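Long-range contacts in ABC-type amino acid transport system, periplasmic component (Caldanaerobacter subterraneus subsp. tengcongensis MB4, PDB 4YMX), which binds an amino acid, arginine in this structure, as the substrate-binding component of an amino acid ABC transporter: residues A[83-88]-A[172-177]; A[118-123]-A[236-241]; A[125-130]-A[214-219]; A[131-136]-A[205-210]. All blocks are in the same frame, centred on the assembly; numbering follows the deposited sequence.

The four contacts span two lobes, each built on a five-stranded mixed sheet, with the bound arginine between them. Interaction 1 joins the lobes across the cleft and puts Phe-88 against the ligand; its centre is about 23 Å from that of interaction 2, which lies within the first lobe, and both reach the same sheet. Residues 125-130 of interaction 3 follow on strand 117-124 and enter the second lobe, where the Gln-128 side chain is about 5 Å from the arginine. Interaction 4 continues along strand 128-133, its centre about 17 Å from that of interaction 3, with Val-130 O and Leu-210 N 2.7 Å apart; the Val-131 side chain is about 13 Å from the ligand.

Interaction 1: residues A[83-88]-A[172-177]; sequences IKDMDF and LNRVSD. With ARG (arginine), chain C.
Asp-85 OD2 accepts a nearly straight bond from Arg-174 NH1 (2.9 Å, N-H...O 165°), a weak one from Arg-174 NH2, and a further bond from the backbone N of Ala-45. The donor NH1 comes from above the carboxylate plane, while OD2 lies in the guanidinium plane. Arg-174 NH2 turns chiefly to Asp-85 OD1 at 3.1 Å, on its syn side, so the guanidinium grips the carboxylate end-on with one nitrogen to each oxygen. His-53 is a second partner of OD1. Bends at chi2 and chi3 fold the arginine chain past Asp-87, whose OD1 lies 3.6 Å from Arg-174 CD. Asp-87 in turn stacks its carboxylate on the Asn-173 amide, the planes 25° apart, and one water accepts from Asn-173 ND2 and donates to Asp-87 OD1; Asn-173 OD1 pairs with Lys-89. Next door, Phe-88 lays one ring face against the bound arginine, with Phe-88 CD1 3.4 Å from the ligand NE. An alanine at Arg-174 would probably leave Asp-85 without its charged mate from the other lobe and open a gap beside Asp-87. The lobes thus meet here at the cleft rim through ion pairing and water rather than apolar interlocking, a chemistry consistent with a closure that can be undone when the ligand leaves.

Interaction 2: residues A[118-123]-A[236-241]; sequences DFSDLY and VVNEVI
Ser-120 and Asp-121 press on Asn-238 and Ile-241 in the close-fitting half of this contact. The Asn-238 side-chain oxygen takes the backbone N-H of Asp-121 (Asp-121 N to Asn-238 OD1 2.8 Å, N-H...O 167°) and also lies 3.2 Å from Ser-120 CB. Deeper in, Ile-241 CD1 lies against the serine hydroxyl, 3.5 Å from Ser-120 OG. That hydroxyl is already committed: it donates to Asp-121 O and accepts from the backbone N of Val-224 on the adjoining strand. Ile-241 CG2 reaches Tyr-123 CB, and Val-237 CG1 backs Ser-120 CB.

The outer half is wetter. There the Asp-121 carboxylate stacks on the Asn-238 amide with planes 21° apart, bringing two acceptors, Asp-121 OD2 and Asn-238 OD1, to 3.4 Å without a bond. One water donates to Asp-121 OD2 and to Asn-238 O; another links Phe-119 O with Asn-238 ND2.

The axes of 118-123 and 236-241 approach to 7.7 Å and run almost parallel, so helix 231-247 covers an outermost strand of the first lobe's five-stranded sheet. One direct side-chain-to-backbone bond and two waters serve the polar side, while Ile-241 and Val-237 pack round a serine whose hydroxyl is satisfied by the sheet itself.

Interaction 3: residues A[125-130]-A[214-219]; sequences DSRQVV and EINNVE
Asn-216 crosses the Gln-128 side chain at about a right angle, their amide planes 24° apart. With CG anti to the backbone N (chi1 -163°), the Asn-216 side chain is directed to residues 125-130, where Asn-216 OD1 accepts the backbone N-H of Gln-128 at 2.8 Å. The bond is straight at hydrogen, but the donor stands 50° above the amide carbonyl plane. Asn-220 adds a weak bond to the same oxygen. The amide nitrogen, Asn-216 ND2, gives a hydrogen to a water that in turn donates to Ser-126 O.

Around this polar centre, Val-218 crosses Gln-128 at about a right angle, with Val-218 CG2 3.7 Å from Gln-128 CG. Ile-215 likewise crosses Val-130, with Ile-215 CG1 4.1 Å from Val-130 CG2. The other isoleucine branch, Ile-215 CG2, meets Gln-128 O at 3.5 Å. The bent Gln-128 chain carries its amide away, to Ser-157 and, weakly, to Glu-193 of the arginine pocket, in whose second shell it therefore stands.

Here the chain enters the second lobe at 125-130 and prepares to leave it at 214-219, an arrangement consistent with the paired hinge crossings of type II periplasmic binding proteins.

Interaction 4: residues A[131-136]-A[205-210]; sequences VVKNDS and KDMKIL
Val-132 and Lys-208 form the antiparallel hydrogen-bonded pair at the centre of this contact, with Val-132 N to Lys-208 O at 3.1 Å and Lys-208 N to Val-132 O at 2.9 Å. Past the strand end a third backbone bond follows, from Asn-134 N to Asp-206 O (2.9 Å). Val-132 CG2 touches two side chains on its own face of the sheet, Lys-208 CE at 3.7 Å and Leu-210 CD1 at 3.8 Å. Lys-208 starts with CG between the backbone N and the carbonyl carbon (chi1 65°) and then runs fully extended, passing the Asn-134 amide, whose OD1 lies 3.4 Å from Lys-208 CB. Its ammonium makes a weak bond to Asn-134 O and gives hydrogens to two waters, one donating to that same oxygen, the other to Ser-136 O.

Strand 207-210 is an outermost strand of the second lobe's five-stranded mixed sheet, paired with strand 128-133 as in the periplasmic binding protein fold. An alanine at Lys-208 would probably take the aliphatic cover of CG and CE from one side of Val-132 CG2, and leave the carbonyls of Asn-134 and Ser-136 without the charge that gathers their waters.

On the other side, Val-131 CG1 packs on Met-207 CB at 4.0 Å, and both side chains reach Leu-182 of helix 175-183; Phe-179 also touches Met-207. The carbonyls near the ammonium belong to a type I turn from Lys-133 to Ser-136, closed by Ser-136 N to Lys-133 O at 3.0 Å, while Asn-134 ND2 adds a weak bond to Lys-205 O.

Interaction 1: residues A[83-88]-A[172-177]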
# COMPACT_ATOMS: atom_id res chain seq x y z
N ILE A 83 3.66 -6.22 15.14
CA ILE A 83 3.71 -5.33 13.99
C ILE A 83 4.67 -4.17 14.26
O ILE A 83 4.58 -3.51 15.31
CB ILE A 83 2.32 -4.75 13.67
CG1 ILE A 83 1.30 -5.87 13.49
CG2 ILE A 83 2.38 -3.89 12.42
CD1 ILE A 83 -0.12 -5.36 13.36
N LYS A 84 5.58 -3.93 13.33
CA LYS A 84 6.42 -2.74 13.35
C LYS A 84 5.97 -1.78 12.26
O LYS A 84 6.01 -2.12 11.07
CB LYS A 84 7.89 -3.09 13.15
CG LYS A 84 8.53 -3.92 14.27
CD LYS A 84 10.00 -4.16 13.97
CE LYS A 84 10.69 -4.94 15.08
NZ LYS A 84 12.13 -5.19 14.77
N ASP A 85 5.55 -0.58 12.65
CA ASP A 85 5.15 0.46 11.71
C ASP A 85 6.38 1.30 11.35
O ASP A 85 7.12 1.76 12.24
CB ASP A 85 4.05 1.32 12.32
CG ASP A 85 3.44 2.30 11.34
OD1 ASP A 85 2.69 3.18 11.81
OD2 ASP A 85 3.68 2.19 10.12
N MET A 86 6.64 1.43 10.05
CA MET A 86 7.78 2.20 9.57
C MET A 86 7.47 2.80 8.21
O MET A 86 6.50 2.40 7.55
CB MET A 86 9.03 1.30 9.48
CG MET A 86 8.92 0.23 8.40
SD MET A 86 10.30 -0.93 8.44
CE MET A 86 9.87 -1.88 9.89
N ASP A 87 8.29 3.76 7.79
CA ASP A 87 8.17 4.33 6.45
C ASP A 87 8.22 3.22 5.41
O ASP A 87 9.01 2.29 5.53
CB ASP A 87 9.31 5.32 6.19
CG ASP A 87 9.25 6.55 7.08
OD1 ASP A 87 8.15 6.91 7.57
OD2 ASP A 87 10.31 7.17 7.28
N PHE A 88 7.35 3.30 4.41
CA PHE A 88 7.28 2.25 3.39
C PHE A 88 8.65 1.92 2.78
O PHE A 88 9.00 0.75 2.58
CB PHE A 88 6.29 2.62 2.28
CG PHE A 88 6.15 1.57 1.21
CD1 PHE A 88 5.25 0.52 1.35
CD2 PHE A 88 6.94 1.61 0.07
CE1 PHE A 88 5.13 -0.46 0.37
CE2 PHE A 88 6.82 0.65 -0.92
CZ PHE A 88 5.91 -0.38 -0.77
N LEU A 172 7.62 11.93 -0.44
CA LEU A 172 7.23 11.85 0.97
C LEU A 172 7.45 10.45 1.54
O LEU A 172 7.27 9.44 0.85
CB LEU A 172 5.75 12.22 1.12
CG LEU A 172 5.33 13.70 1.02
CD1 LEU A 172 6.10 14.56 2.03
CD2 LEU A 172 5.48 14.25 -0.40
N ASN A 173 7.79 10.39 2.82
CA ASN A 173 7.86 9.11 3.52
C ASN A 173 6.50 8.44 3.66
O ASN A 173 6.38 7.24 3.46
CB ASN A 173 8.47 9.29 4.91
CG ASN A 173 9.94 9.63 4.86
OD1 ASN A 173 10.63 9.28 3.90
ND2 ASN A 173 10.41 10.32 5.89
N ARG A 174 5.49 9.24 4.01
CA ARG A 174 4.17 8.73 4.35
C ARG A 174 3.07 9.37 3.52
O ARG A 174 3.10 10.57 3.22
CB ARG A 174 3.88 8.97 5.84
CG ARG A 174 4.89 8.33 6.78
CD ARG A 174 4.62 6.85 6.93
NE ARG A 174 3.61 6.59 7.96
CZ ARG A 174 3.48 5.45 8.62
NH1 ARG A 174 4.28 4.43 8.37
NH2 ARG A 174 2.54 5.32 9.55
N VAL A 175 2.10 8.54 3.14
CA VAL A 175 1.00 8.98 2.29
C VAL A 175 0.20 10.11 2.93
O VAL A 175 -0.30 11.00 2.23
CB VAL A 175 0.08 7.78 1.96
CG1 VAL A 175 -1.15 8.24 1.18
CG2 VAL A 175 0.86 6.74 1.16
N SER A 176 0.07 10.08 4.25
CA SER A 176 -0.70 11.11 4.94
C SER A 176 -0.16 12.52 4.65
O SER A 176 -0.93 13.47 4.53
CB SER A 176 -0.73 10.84 6.44
OG SER A 176 0.59 10.68 6.93
N ASP A 177 1.15 12.65 4.49
CA ASP A 177 1.74 13.94 4.17
C ASP A 177 1.49 14.39 2.74
O ASP A 177 1.43 15.58 2.46
CB ASP A 177 3.23 13.94 4.51
CG ASP A 177 3.46 13.88 6.00
OD1 ASP A 177 2.95 14.76 6.71
OD2 ASP A 177 4.10 12.91 6.46
N ARG C . 1.52 -0.67 -4.15
CA ARG C . 2.57 0.39 -4.12
C ARG C . 3.95 -0.24 -4.05
O ARG C . 4.09 -1.45 -3.89
CB ARG C . 2.35 1.31 -2.92
CG ARG C . 2.28 0.59 -1.59
CD ARG C . 2.34 1.56 -0.42
NE ARG C . 1.94 0.91 0.82
CZ ARG C . 1.90 1.52 2.00
NH1 ARG C . 2.24 2.79 2.12
NH2 ARG C . 1.52 0.83 3.06
OXT ARG C . 4.96 0.47 -4.17
O HOH W 1 8.50 10.04 8.20

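Interaction 2: residues A[118-123]-A[236-241]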
# COMPACT_ATOMS: atom_id res chain seq x y z
N ASP A 118 11.41 -12.34 -1.67
CA ASP A 118 10.48 -13.27 -2.32
C ASP A 118 9.04 -12.86 -2.03
O ASP A 118 8.72 -12.40 -0.93
CB ASP A 118 10.71 -14.70 -1.83
CG ASP A 118 12.00 -15.30 -2.35
OD1 ASP A 118 12.50 -14.84 -3.40
OD2 ASP A 118 12.51 -16.24 -1.71
N PHE A 119 8.17 -13.04 -3.01
CA PHE A 119 6.77 -12.66 -2.87
C PHE A 119 5.81 -13.84 -2.94
O PHE A 119 6.02 -14.80 -3.69
CB PHE A 119 6.36 -11.64 -3.93
CG PHE A 119 6.92 -10.27 -3.70
CD1 PHE A 119 6.25 -9.36 -2.89
CD2 PHE A 119 8.11 -9.89 -4.29
CE1 PHE A 119 6.77 -8.09 -2.67
CE2 PHE A 119 8.64 -8.63 -4.08
CZ PHE A 119 7.97 -7.72 -3.26
N SER A 120 4.75 -13.74 -2.14
CA SER A 120 3.64 -14.68 -2.22
C SER A 120 2.85 -14.48 -3.50
O SER A 120 3.09 -13.55 -4.28
CB SER A 120 2.72 -14.45 -1.03
OG SER A 120 1.97 -13.25 -1.21
N ASP A 121 1.88 -15.36 -3.69
CA ASP A 121 0.86 -15.14 -4.70
C ASP A 121 0.16 -13.81 -4.41
O ASP A 121 0.12 -13.36 -3.25
CB ASP A 121 -0.16 -16.28 -4.66
CG ASP A 121 0.43 -17.61 -5.05
OD1 ASP A 121 1.22 -17.65 -6.02
OD2 ASP A 121 0.10 -18.63 -4.40
N LEU A 122 -0.39 -13.19 -5.44
CA LEU A 122 -1.17 -11.97 -5.25
C LEU A 122 -2.39 -12.24 -4.38
O LEU A 122 -3.02 -13.30 -4.50
CB LEU A 122 -1.62 -11.39 -6.59
CG LEU A 122 -0.55 -10.84 -7.53
CD1 LEU A 122 -1.17 -10.55 -8.88
CD2 LEU A 122 0.04 -9.57 -6.96
N TYR A 123 -2.73 -11.30 -3.51
CA TYR A 123 -3.94 -11.44 -2.70
C TYR A 123 -4.96 -10.31 -2.93
O TYR A 123 -6.06 -10.34 -2.38
CB TYR A 123 -3.60 -11.55 -1.20
CG TYR A 123 -2.95 -10.32 -0.62
CD1 TYR A 123 -3.71 -9.21 -0.27
CD2 TYR A 123 -1.57 -10.26 -0.43
CE1 TYR A 123 -3.12 -8.08 0.25
CE2 TYR A 123 -0.98 -9.12 0.10
CZ TYR A 123 -1.76 -8.04 0.43
OH TYR A 123 -1.17 -6.90 0.94
N VAL A 236 3.93 -21.33 3.89
CA VAL A 236 2.82 -21.11 4.82
C VAL A 236 1.97 -19.92 4.39
O VAL A 236 0.74 -20.00 4.41
CB VAL A 236 3.31 -20.92 6.28
CG1 VAL A 236 2.16 -20.49 7.17
CG2 VAL A 236 3.94 -22.22 6.80
N VAL A 237 2.60 -18.82 4.00
CA VAL A 237 1.86 -17.64 3.57
C VAL A 237 0.99 -17.97 2.36
O VAL A 237 -0.20 -17.61 2.32
CB VAL A 237 2.80 -16.44 3.26
CG1 VAL A 237 2.03 -15.30 2.59
CG2 VAL A 237 3.45 -15.95 4.54
N ASN A 238 1.54 -18.65 1.39
CA ASN A 238 0.78 -19.01 0.22
C ASN A 238 -0.35 -19.95 0.54
O ASN A 238 -1.38 -19.81 -0.01
CB ASN A 238 1.68 -19.61 -0.86
CG ASN A 238 2.38 -18.57 -1.67
OD1 ASN A 238 1.92 -17.48 -1.82
ND2 ASN A 238 3.47 -18.95 -2.22
N GLU A 239 -0.12 -20.89 1.44
CA GLU A 239 -1.19 -21.78 1.90
C GLU A 239 -2.31 -21.01 2.59
O GLU A 239 -3.49 -21.30 2.37
CB GLU A 239 -0.63 -22.86 2.84
CG GLU A 239 0.27 -23.90 2.18
CD GLU A 239 0.89 -24.86 3.18
OE1 GLU A 239 0.26 -25.14 4.22
OE2 GLU A 239 2.02 -25.34 2.93
N VAL A 240 -1.96 -20.05 3.42
CA VAL A 240 -2.97 -19.28 4.15
C VAL A 240 -3.79 -18.41 3.20
O VAL A 240 -5.02 -18.35 3.33
CB VAL A 240 -2.32 -18.41 5.26
CG1 VAL A 240 -3.31 -17.39 5.81
CG2 VAL A 240 -1.77 -19.30 6.36
N ILE A 241 -3.13 -17.76 2.25
CA ILE A 241 -3.85 -16.97 1.25
C ILE A 241 -4.81 -17.87 0.47
O ILE A 241 -5.98 -17.52 0.28
CB ILE A 241 -2.91 -16.24 0.29
CG1 ILE A 241 -2.11 -15.19 1.06
CG2 ILE A 241 -3.70 -15.59 -0.85
CD1 ILE A 241 -0.97 -14.59 0.26
O HOH W 2 5.06 -17.33 -4.19
O HOH W 3 -1.73 -18.27 -2.37

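Interaction 3: residues A[125-130]-A[214-219]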
# COMPACT_ATOMS: atom_id res chain seq x y z
N ASP A 125 -5.89 -6.99 -6.18
CA ASP A 125 -5.48 -6.22 -7.33
C ASP A 125 -5.26 -4.77 -6.87
O ASP A 125 -5.60 -4.41 -5.74
CB ASP A 125 -6.54 -6.32 -8.43
CG ASP A 125 -6.07 -5.78 -9.77
OD1 ASP A 125 -4.84 -5.62 -9.97
OD2 ASP A 125 -6.94 -5.54 -10.63
N SER A 126 -4.67 -3.95 -7.72
CA SER A 126 -4.61 -2.52 -7.43
C SER A 126 -4.50 -1.71 -8.71
O SER A 126 -4.15 -2.24 -9.78
CB SER A 126 -3.45 -2.17 -6.47
OG SER A 126 -2.20 -2.45 -7.08
N ARG A 127 -4.80 -0.41 -8.60
CA ARG A 127 -4.78 0.51 -9.72
C ARG A 127 -4.25 1.87 -9.26
O ARG A 127 -4.68 2.38 -8.23
CB ARG A 127 -6.19 0.67 -10.28
CG ARG A 127 -6.32 1.66 -11.44
CD ARG A 127 -7.77 2.08 -11.66
NE ARG A 127 -8.65 0.94 -11.89
CZ ARG A 127 -8.85 0.38 -13.08
NH1 ARG A 127 -8.22 0.84 -14.15
NH2 ARG A 127 -9.68 -0.65 -13.20
N GLN A 128 -3.33 2.45 -10.02
CA GLN A 128 -2.85 3.81 -9.76
C GLN A 128 -3.86 4.83 -10.28
O GLN A 128 -4.41 4.67 -11.37
CB GLN A 128 -1.51 4.06 -10.46
CG GLN A 128 -0.41 3.12 -10.02
CD GLN A 128 -0.13 3.24 -8.55
OE1 GLN A 128 0.10 4.34 -8.03
NE2 GLN A 128 -0.14 2.11 -7.85
N VAL A 129 -4.08 5.87 -9.49
CA VAL A 129 -4.91 6.98 -9.91
C VAL A 129 -4.23 8.30 -9.55
O VAL A 129 -3.20 8.33 -8.87
CB VAL A 129 -6.31 6.95 -9.28
CG1 VAL A 129 -7.01 5.62 -9.56
CG2 VAL A 129 -6.26 7.26 -7.79
N VAL A 130 -4.82 9.39 -10.00
CA VAL A 130 -4.35 10.72 -9.67
C VAL A 130 -5.41 11.40 -8.79
O VAL A 130 -6.61 11.29 -9.04
CB VAL A 130 -4.09 11.54 -10.94
CG1 VAL A 130 -3.78 12.99 -10.59
CG2 VAL A 130 -2.95 10.91 -11.74
N GLU A 214 -3.08 6.25 -18.48
CA GLU A 214 -1.64 6.20 -18.64
C GLU A 214 -0.84 6.19 -17.33
O GLU A 214 0.31 5.77 -17.32
CB GLU A 214 -1.17 7.33 -19.55
CG GLU A 214 -1.60 7.13 -21.00
CD GLU A 214 -1.26 8.32 -21.87
OE1 GLU A 214 -2.12 9.22 -21.97
OE2 GLU A 214 -0.14 8.35 -22.44
N ILE A 215 -1.45 6.64 -16.24
CA ILE A 215 -0.72 6.64 -14.97
C ILE A 215 -0.62 5.23 -14.40
O ILE A 215 0.23 4.96 -13.56
CB ILE A 215 -1.36 7.61 -13.94
CG1 ILE A 215 -0.36 7.96 -12.83
CG2 ILE A 215 -2.61 7.00 -13.33
CD1 ILE A 215 0.77 8.87 -13.28
N ASN A 216 -1.46 4.33 -14.89
CA ASN A 216 -1.51 2.96 -14.37
C ASN A 216 -0.58 1.99 -15.12
O ASN A 216 -0.68 0.77 -14.95
CB ASN A 216 -2.96 2.46 -14.38
CG ASN A 216 -3.16 1.24 -13.50
OD1 ASN A 216 -2.62 1.15 -12.39
ND2 ASN A 216 -3.92 0.26 -14.02
N ASN A 217 0.34 2.53 -15.90
CA ASN A 217 1.26 1.68 -16.68
C ASN A 217 2.46 1.20 -15.85
O ASN A 217 3.62 1.35 -16.25
CB ASN A 217 1.73 2.38 -17.96
CG ASN A 217 0.61 2.57 -18.96
OD1 ASN A 217 -0.46 1.97 -18.85
ND2 ASN A 217 0.86 3.40 -19.97
N VAL A 218 2.17 0.65 -14.68
CA VAL A 218 3.17 0.04 -13.81
C VAL A 218 2.64 -1.32 -13.39
O VAL A 218 1.47 -1.64 -13.64
CB VAL A 218 3.45 0.89 -12.56
CG1 VAL A 218 4.18 2.16 -12.93
CG2 VAL A 218 2.13 1.21 -11.84
N GLU A 219 3.49 -2.12 -12.76
CA GLU A 219 3.06 -3.40 -12.23
C GLU A 219 2.01 -3.17 -11.14
O GLU A 219 2.08 -2.19 -10.38
CB GLU A 219 4.26 -4.20 -11.71
CG GLU A 219 5.20 -4.66 -12.83
CD GLU A 219 6.64 -4.88 -12.40
OE1 GLU A 219 7.09 -6.05 -12.43
OE2 GLU A 219 7.32 -3.89 -12.06
O HOH W 4 -4.72 -2.09 -12.45

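Interaction 4: residues A[131-136]-A[205-210]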
# COMPACT_ATOMS: atom_id res chain seq x y z
N VAL A 131 -4.96 12.06 -7.72
CA VAL A 131 -5.85 12.85 -6.88
C VAL A 131 -5.53 14.33 -7.05
O VAL A 131 -4.36 14.72 -7.04
CB VAL A 131 -5.70 12.48 -5.38
CG1 VAL A 131 -6.68 13.29 -4.53
CG2 VAL A 131 -5.93 10.98 -5.16
N VAL A 132 -6.56 15.15 -7.23
CA VAL A 132 -6.42 16.60 -7.36
C VAL A 132 -7.52 17.27 -6.54
O VAL A 132 -8.46 16.61 -6.11
CB VAL A 132 -6.52 17.06 -8.84
CG1 VAL A 132 -5.40 16.46 -9.67
CG2 VAL A 132 -7.89 16.72 -9.43
N LYS A 133 -7.42 18.59 -6.35
CA LYS A 133 -8.51 19.33 -5.74
C LYS A 133 -9.68 19.43 -6.71
O LYS A 133 -9.49 19.33 -7.94
CB LYS A 133 -8.07 20.74 -5.35
CG LYS A 133 -7.04 20.80 -4.24
CD LYS A 133 -7.67 20.45 -2.90
CE LYS A 133 -7.01 21.19 -1.75
NZ LYS A 133 -7.34 22.64 -1.71
N ASN A 134 -10.88 19.64 -6.18
CA ASN A 134 -12.07 19.72 -7.02
C ASN A 134 -12.00 20.80 -8.10
O ASN A 134 -12.53 20.62 -9.20
CB ASN A 134 -13.33 19.91 -6.16
CG ASN A 134 -13.76 18.64 -5.47
OD1 ASN A 134 -13.39 17.54 -5.89
ND2 ASN A 134 -14.54 18.77 -4.40
N ASP A 135 -11.31 21.90 -7.79
CA ASP A 135 -11.20 23.01 -8.74
C ASP A 135 -9.87 23.02 -9.49
O ASP A 135 -9.44 24.05 -9.99
CB ASP A 135 -11.42 24.36 -8.05
CG ASP A 135 -10.33 24.70 -7.06
OD1 ASP A 135 -9.55 23.81 -6.67
OD2 ASP A 135 -10.26 25.88 -6.65
N SER A 136 -9.23 21.86 -9.56
CA SER A 136 -7.94 21.76 -10.23
C SER A 136 -8.07 22.03 -11.72
O SER A 136 -9.05 21.63 -12.35
CB SER A 136 -7.38 20.36 -10.04
OG SER A 136 -6.20 20.16 -10.81
N LYS A 205 -12.92 16.09 1.60
CA LYS A 205 -14.10 16.27 0.77
C LYS A 205 -13.91 17.21 -0.42
O LYS A 205 -14.74 17.22 -1.33
CB LYS A 205 -15.28 16.72 1.65
CG LYS A 205 -15.71 15.65 2.65
CD LYS A 205 -16.66 16.19 3.70
CE LYS A 205 -17.23 15.06 4.54
NZ LYS A 205 -16.17 14.16 5.07
N ASP A 206 -12.83 17.97 -0.43
CA ASP A 206 -12.57 18.88 -1.53
C ASP A 206 -11.58 18.30 -2.55
O ASP A 206 -11.02 19.03 -3.37
CB ASP A 206 -12.10 20.24 -1.00
CG ASP A 206 -13.22 21.00 -0.34
OD1 ASP A 206 -14.33 21.04 -0.91
OD2 ASP A 206 -13.01 21.53 0.77
N MET A 207 -11.39 16.98 -2.51
CA MET A 207 -10.55 16.31 -3.49
C MET A 207 -11.36 15.33 -4.35
O MET A 207 -12.43 14.85 -3.95
CB MET A 207 -9.41 15.56 -2.78
CG MET A 207 -8.43 16.49 -2.09
SD MET A 207 -7.21 15.53 -1.19
CE MET A 207 -6.30 16.82 -0.34
N LYS A 208 -10.82 15.01 -5.52
CA LYS A 208 -11.43 14.05 -6.43
C LYS A 208 -10.37 13.16 -7.06
O LYS A 208 -9.19 13.53 -7.14
CB LYS A 208 -12.25 14.76 -7.52
CG LYS A 208 -11.42 15.61 -8.45
CD LYS A 208 -12.29 16.35 -9.45
CE LYS A 208 -11.43 17.27 -10.29
NZ LYS A 208 -12.26 18.00 -11.28
N ILE A 209 -10.80 11.99 -7.51
CA ILE A 209 -9.93 11.04 -8.18
C ILE A 209 -10.09 11.20 -9.68
O ILE A 209 -11.22 11.27 -10.19
CB ILE A 209 -10.30 9.62 -7.77
CG1 ILE A 209 -10.07 9.44 -6.27
CG2 ILE A 209 -9.50 8.60 -8.57
CD1 ILE A 209 -10.60 8.12 -5.71
N LEU A 210 -8.97 11.28 -10.39
CA LEU A 210 -8.96 11.21 -11.84
C LEU A 210 -8.42 9.85 -12.26
O LEU A 210 -7.28 9.47 -11.93
CB LEU A 210 -8.13 12.33 -12.46
CG LEU A 210 -8.61 13.73 -12.09
CD1 LEU A 210 -7.72 14.81 -12.69
CD2 LEU A 210 -10.06 13.93 -12.51
O HOH W 5 -14.64 18.82 -9.66
O HOH W 6 -10.11 19.20 -12.76